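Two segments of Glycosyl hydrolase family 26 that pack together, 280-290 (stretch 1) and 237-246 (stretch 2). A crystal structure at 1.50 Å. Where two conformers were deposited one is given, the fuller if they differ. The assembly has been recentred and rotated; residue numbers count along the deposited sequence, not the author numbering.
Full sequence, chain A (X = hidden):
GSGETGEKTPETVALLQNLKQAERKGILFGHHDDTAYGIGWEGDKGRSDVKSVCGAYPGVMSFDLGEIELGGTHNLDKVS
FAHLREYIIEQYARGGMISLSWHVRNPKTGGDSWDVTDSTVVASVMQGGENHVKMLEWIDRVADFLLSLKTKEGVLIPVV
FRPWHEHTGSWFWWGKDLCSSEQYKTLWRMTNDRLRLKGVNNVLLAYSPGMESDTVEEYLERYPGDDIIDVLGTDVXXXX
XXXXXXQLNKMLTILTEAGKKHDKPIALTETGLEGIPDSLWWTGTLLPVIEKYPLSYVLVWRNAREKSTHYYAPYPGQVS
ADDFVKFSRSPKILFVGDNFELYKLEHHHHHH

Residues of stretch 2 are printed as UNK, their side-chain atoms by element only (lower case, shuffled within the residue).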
# COMPACT_ATOMS: atom_id res chain seq x y z
N LEU A 280 16.00 17.86 7.00
CA LEU A 280 15.53 17.37 8.31
C LEU A 280 14.10 16.87 8.23
O LEU A 280 13.40 16.88 9.23
CB LEU A 280 15.61 18.47 9.37
CG LEU A 280 17.01 19.01 9.67
CD1 LEU A 280 16.95 20.12 10.67
CD2 LEU A 280 17.88 17.88 10.20
N TRP A 281 13.68 16.43 7.05
CA TRP A 281 12.25 16.08 6.90
C TRP A 281 11.82 14.94 7.80
O TRP A 281 10.73 14.98 8.38
CB TRP A 281 11.90 15.70 5.46
CG TRP A 281 10.42 15.60 5.24
CD1 TRP A 281 9.53 16.63 5.19
CD2 TRP A 281 9.66 14.41 5.03
NE1 TRP A 281 8.27 16.18 4.99
CE2 TRP A 281 8.31 14.81 4.88
CE3 TRP A 281 9.98 13.05 4.98
CZ2 TRP A 281 7.27 13.89 4.67
CZ3 TRP A 281 8.92 12.11 4.75
CH2 TRP A 281 7.59 12.56 4.58
N TRP A 282 12.67 13.93 7.91
CA TRP A 282 12.29 12.68 8.60
C TRP A 282 12.06 12.89 10.10
O TRP A 282 11.02 12.48 10.63
CB TRP A 282 13.38 11.61 8.37
CG TRP A 282 13.59 11.38 6.92
CD1 TRP A 282 14.56 11.93 6.12
CD2 TRP A 282 12.73 10.64 6.05
NE1 TRP A 282 14.36 11.56 4.80
CE2 TRP A 282 13.27 10.72 4.74
CE3 TRP A 282 11.60 9.86 6.27
CZ2 TRP A 282 12.67 10.13 3.64
CZ3 TRP A 282 11.01 9.23 5.17
CH2 TRP A 282 11.55 9.38 3.87
N THR A 283 13.04 13.51 10.79
CA THR A 283 12.85 13.74 12.22
C THR A 283 12.18 15.03 12.53
O THR A 283 11.62 15.21 13.62
CB THR A 283 14.19 13.75 13.02
OG1 THR A 283 15.04 14.83 12.57
CG2 THR A 283 14.90 12.41 12.82
N GLY A 284 12.21 15.96 11.59
CA GLY A 284 11.67 17.26 11.89
C GLY A 284 10.24 17.48 11.47
O GLY A 284 9.59 18.38 11.97
N THR A 285 9.77 16.70 10.52
CA THR A 285 8.37 16.81 10.05
C THR A 285 7.61 15.49 10.20
O THR A 285 6.59 15.44 10.86
CB THR A 285 8.33 17.28 8.60
OG1 THR A 285 8.94 18.56 8.53
CG2 THR A 285 6.92 17.44 8.09
N LEU A 286 8.10 14.41 9.59
CA LEU A 286 7.30 13.18 9.58
C LEU A 286 7.17 12.53 10.98
O LEU A 286 6.05 12.22 11.45
CB LEU A 286 7.94 12.18 8.63
CG LEU A 286 7.17 10.86 8.51
CD1 LEU A 286 5.79 10.96 7.90
CD2 LEU A 286 7.94 9.79 7.72
N LEU A 287 8.29 12.28 11.63
CA LEU A 287 8.27 11.54 12.91
C LEU A 287 7.43 12.22 13.98
O LEU A 287 6.63 11.56 14.63
CB LEU A 287 9.69 11.30 13.40
CG LEU A 287 9.79 10.39 14.65
CD1 LEU A 287 9.14 8.99 14.45
CD2 LEU A 287 11.25 10.22 15.08
N PRO A 288 7.55 13.55 14.13
CA PRO A 288 6.73 14.13 15.21
C PRO A 288 5.24 14.02 14.98
O PRO A 288 4.49 14.01 15.96
CB PRO A 288 7.12 15.61 15.23
CG PRO A 288 8.53 15.64 14.65
CD PRO A 288 8.54 14.51 13.58
N VAL A 289 4.81 13.86 13.73
CA VAL A 289 3.40 13.64 13.48
C VAL A 289 3.04 12.19 13.68
O VAL A 289 2.14 11.91 14.46
CB VAL A 289 2.99 14.05 12.05
CG1 VAL A 289 1.50 13.74 11.82
CG2 VAL A 289 3.23 15.55 11.87
N ILE A 290 3.75 11.26 13.02
CA ILE A 290 3.26 9.88 13.01
C ILE A 290 3.43 9.20 14.36
O ILE A 290 2.66 8.30 14.68
CB ILE A 290 3.91 9.01 11.89
CG1 ILE A 290 5.41 8.87 12.07
CG2 ILE A 290 3.59 9.60 10.51
CD1 ILE A 290 6.03 7.92 11.08
N UNK A 237 0.44 13.27 0.87
CA UNK A 237 1.80 13.74 0.55
C UNK A 237 2.03 15.17 1.02
O UNK A 237 1.09 15.95 1.16
c UNK A 237 2.66 9.58 -2.25
c UNK A 237 2.05 13.65 -0.97
c UNK A 237 3.77 10.40 -2.01
c UNK A 237 1.38 10.09 -2.11
c UNK A 237 2.28 12.23 -1.43
c UNK A 237 3.57 11.70 -1.59
c UNK A 237 1.20 11.41 -1.70
o UNK A 237 2.83 8.28 -2.66
N UNK A 238 3.29 15.52 1.25
CA UNK A 238 3.58 16.90 1.57
C UNK A 238 3.76 17.77 0.31
O UNK A 238 4.61 17.51 -0.56
c UNK A 238 5.16 18.53 2.66
n UNK A 238 7.15 19.70 3.42
c UNK A 238 4.84 17.03 2.42
c UNK A 238 6.26 18.73 3.69
o UNK A 238 6.32 18.04 4.72
N UNK A 239 2.97 18.83 0.23
CA UNK A 239 3.14 19.82 -0.81
C UNK A 239 3.62 21.11 -0.22
O UNK A 239 4.48 21.79 -0.81
c UNK A 239 0.11 16.81 -2.58
c UNK A 239 1.88 17.24 -4.14
c UNK A 239 2.18 18.44 -3.45
c UNK A 239 1.82 20.03 -1.61
c UNK A 239 0.84 16.42 -3.69
c UNK A 239 1.44 18.81 -2.34
c UNK A 239 0.44 17.99 -1.88
N UNK A 240 3.10 21.45 0.95
CA UNK A 240 3.61 22.56 1.75
C UNK A 240 3.63 22.11 3.21
O UNK A 240 2.72 21.41 3.64
o UNK A 240 1.61 24.70 3.92
c UNK A 240 3.27 25.04 2.24
c UNK A 240 2.73 25.20 3.64
o UNK A 240 3.46 25.80 4.46
c UNK A 240 2.74 23.80 1.54
N UNK A 241 4.66 22.46 3.96
CA UNK A 241 4.85 21.79 5.24
C UNK A 241 3.72 22.04 6.24
O UNK A 241 3.26 21.08 6.87
n UNK A 241 8.17 21.20 8.86
c UNK A 241 7.87 21.95 7.66
n UNK A 241 7.19 22.74 10.26
n UNK A 241 8.21 20.86 11.14
c UNK A 241 6.16 22.22 5.86
c UNK A 241 7.85 21.59 10.09
c UNK A 241 6.47 21.56 7.17
N UNK A 242 3.31 23.29 6.44
CA UNK A 242 2.28 23.55 7.44
C UNK A 242 0.96 22.82 7.11
O UNK A 242 0.30 22.23 7.98
o UNK A 242 1.42 25.60 6.39
c UNK A 242 2.04 25.07 7.57
N UNK A 243 0.60 22.84 5.83
CA UNK A 243 -0.63 22.22 5.40
C UNK A 243 -0.52 20.70 5.61
O UNK A 243 -1.47 20.03 6.03
o UNK A 243 -2.96 24.36 4.73
n UNK A 243 -4.58 22.81 4.49
c UNK A 243 -0.92 22.54 3.93
c UNK A 243 -3.34 23.26 4.30
c UNK A 243 -2.38 22.32 3.56
N UNK A 244 0.63 20.15 5.26
CA UNK A 244 0.85 18.71 5.45
C UNK A 244 0.69 18.31 6.91
O UNK A 244 0.07 17.29 7.22
c UNK A 244 2.67 16.90 5.17
c UNK A 244 3.59 14.27 5.54
c UNK A 244 2.10 15.83 4.47
c UNK A 244 2.24 18.34 4.96
c UNK A 244 4.15 15.29 6.27
c UNK A 244 2.54 14.53 4.66
c UNK A 244 3.70 16.61 6.06
o UNK A 244 4.04 12.98 5.71
N UNK A 245 1.28 19.08 7.82
CA UNK A 245 1.18 18.76 9.24
C UNK A 245 -0.29 18.79 9.66
O UNK A 245 -0.74 17.88 10.33
c UNK A 245 3.53 19.33 9.86
c UNK A 245 1.79 19.53 11.57
c UNK A 245 2.06 19.71 10.09
c UNK A 245 4.50 20.37 10.35
N UNK A 246 -1.03 19.81 9.23
CA UNK A 246 -2.46 19.91 9.56
C UNK A 246 -3.23 18.72 8.96
O UNK A 246 -4.02 18.05 9.63
c UNK A 246 -3.04 21.25 9.04
n UNK A 246 -7.20 24.38 9.50
c UNK A 246 -6.62 22.99 9.13
c UNK A 246 -4.56 21.39 9.14
c UNK A 246 -5.05 22.86 8.96

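Position 237 carries eight side-chain atoms, one carbon leading into a six-carbon ring that bears an oxygen. The group is a phenol, so the residue is Y237. Its CA-to-CB bond points away from stretch 1, and its hydroxyl is hydrogen-bonded elsewhere in the structure.

Position 238 has three carbons in a row, the last carrying one oxygen and one nitrogen, and the oxygen lies at the indole edge by W281 NE1. This is a primary amide on a two-carbon arm, hence Q238. The extended arm (chi1 and chi2 both t) lets W281 NE1 donate to Q238 OE1 at 2.7 Å and 165°. An amide oxygen suits this place because a buried indole N-H needs an acceptor, and a neutral one suffices.

Position 239 shows one carbon and an all-carbon ring of six, F239, which lies out of reach of stretch 1. At 240 three carbons end in two oxygens, a carboxylate: E240. It too is remote from stretch 1, but it caps the helix that follows, where the first amides lack backbone acceptors. E240 OE1 accepts from the backbone N of 243 at 2.9 Å, and E240 OE2 takes a weak bond from the backbone N of 242 at 3.2 Å.

Position 241 has three carbons, a nitrogen, then a carbon holding two more nitrogens; nitrogens of this end group reach T285 OG1 and G284 O. It is a guanidinium, so R241. Its CA-to-CB bond runs sideways, yet an arm with chi1 to chi3 all t, turning at chi4 (-88°), brings the end to stretch 1. There R241 NE donates to T285 OG1 at 2.8 Å and R241 NH2 to G284 O at 3.0 Å. Both acceptors lie near the guanidinium plane, as its N-H directions require.

Position 242 has one carbon and one oxygen, S242, whose OG donates to E240 OE1 at 2.6 Å. Position 243, three carbons ending in an oxygen and a nitrogen, is Q243, its polar end suited to an exposed site clear of the contact.

Position 244 repeats the ring of six carbons bearing an oxygen, here lying against W281 and T285: Y244. The two aromatic rings meet obliquely, with W281 CZ2 3.8 Å from Y244 CE2, while T285 CG2 sits at the edge of the Y244 ring, 3.9 Å from Y244 CD2. A large aromatic fills this buried space, and its hydroxyl is satisfied elsewhere.

Position 245 has four carbons forked at the first, one arm two carbons long, near V289 and T285: I245. Its CA-to-CB bond runs sideways, but its aliphatic end comes nearer, setting hydrocarbon against hydrocarbon where no polar partner is needed: I245 CG2 lies 4.2 Å from V289 CG2, and I245 CG1 4.3 Å from T285 CG2. Position 246, four carbons ending in nitrogen, is K246, its charged end suited to an exposed, uninvolved position.

The helices run at 24° to one another. Three hydrogen bonds fix the contact, while Y244 and I245 supply apolar packing against W281, T285 and V289.

Stretch 2 237-246: YQFERSQYIK
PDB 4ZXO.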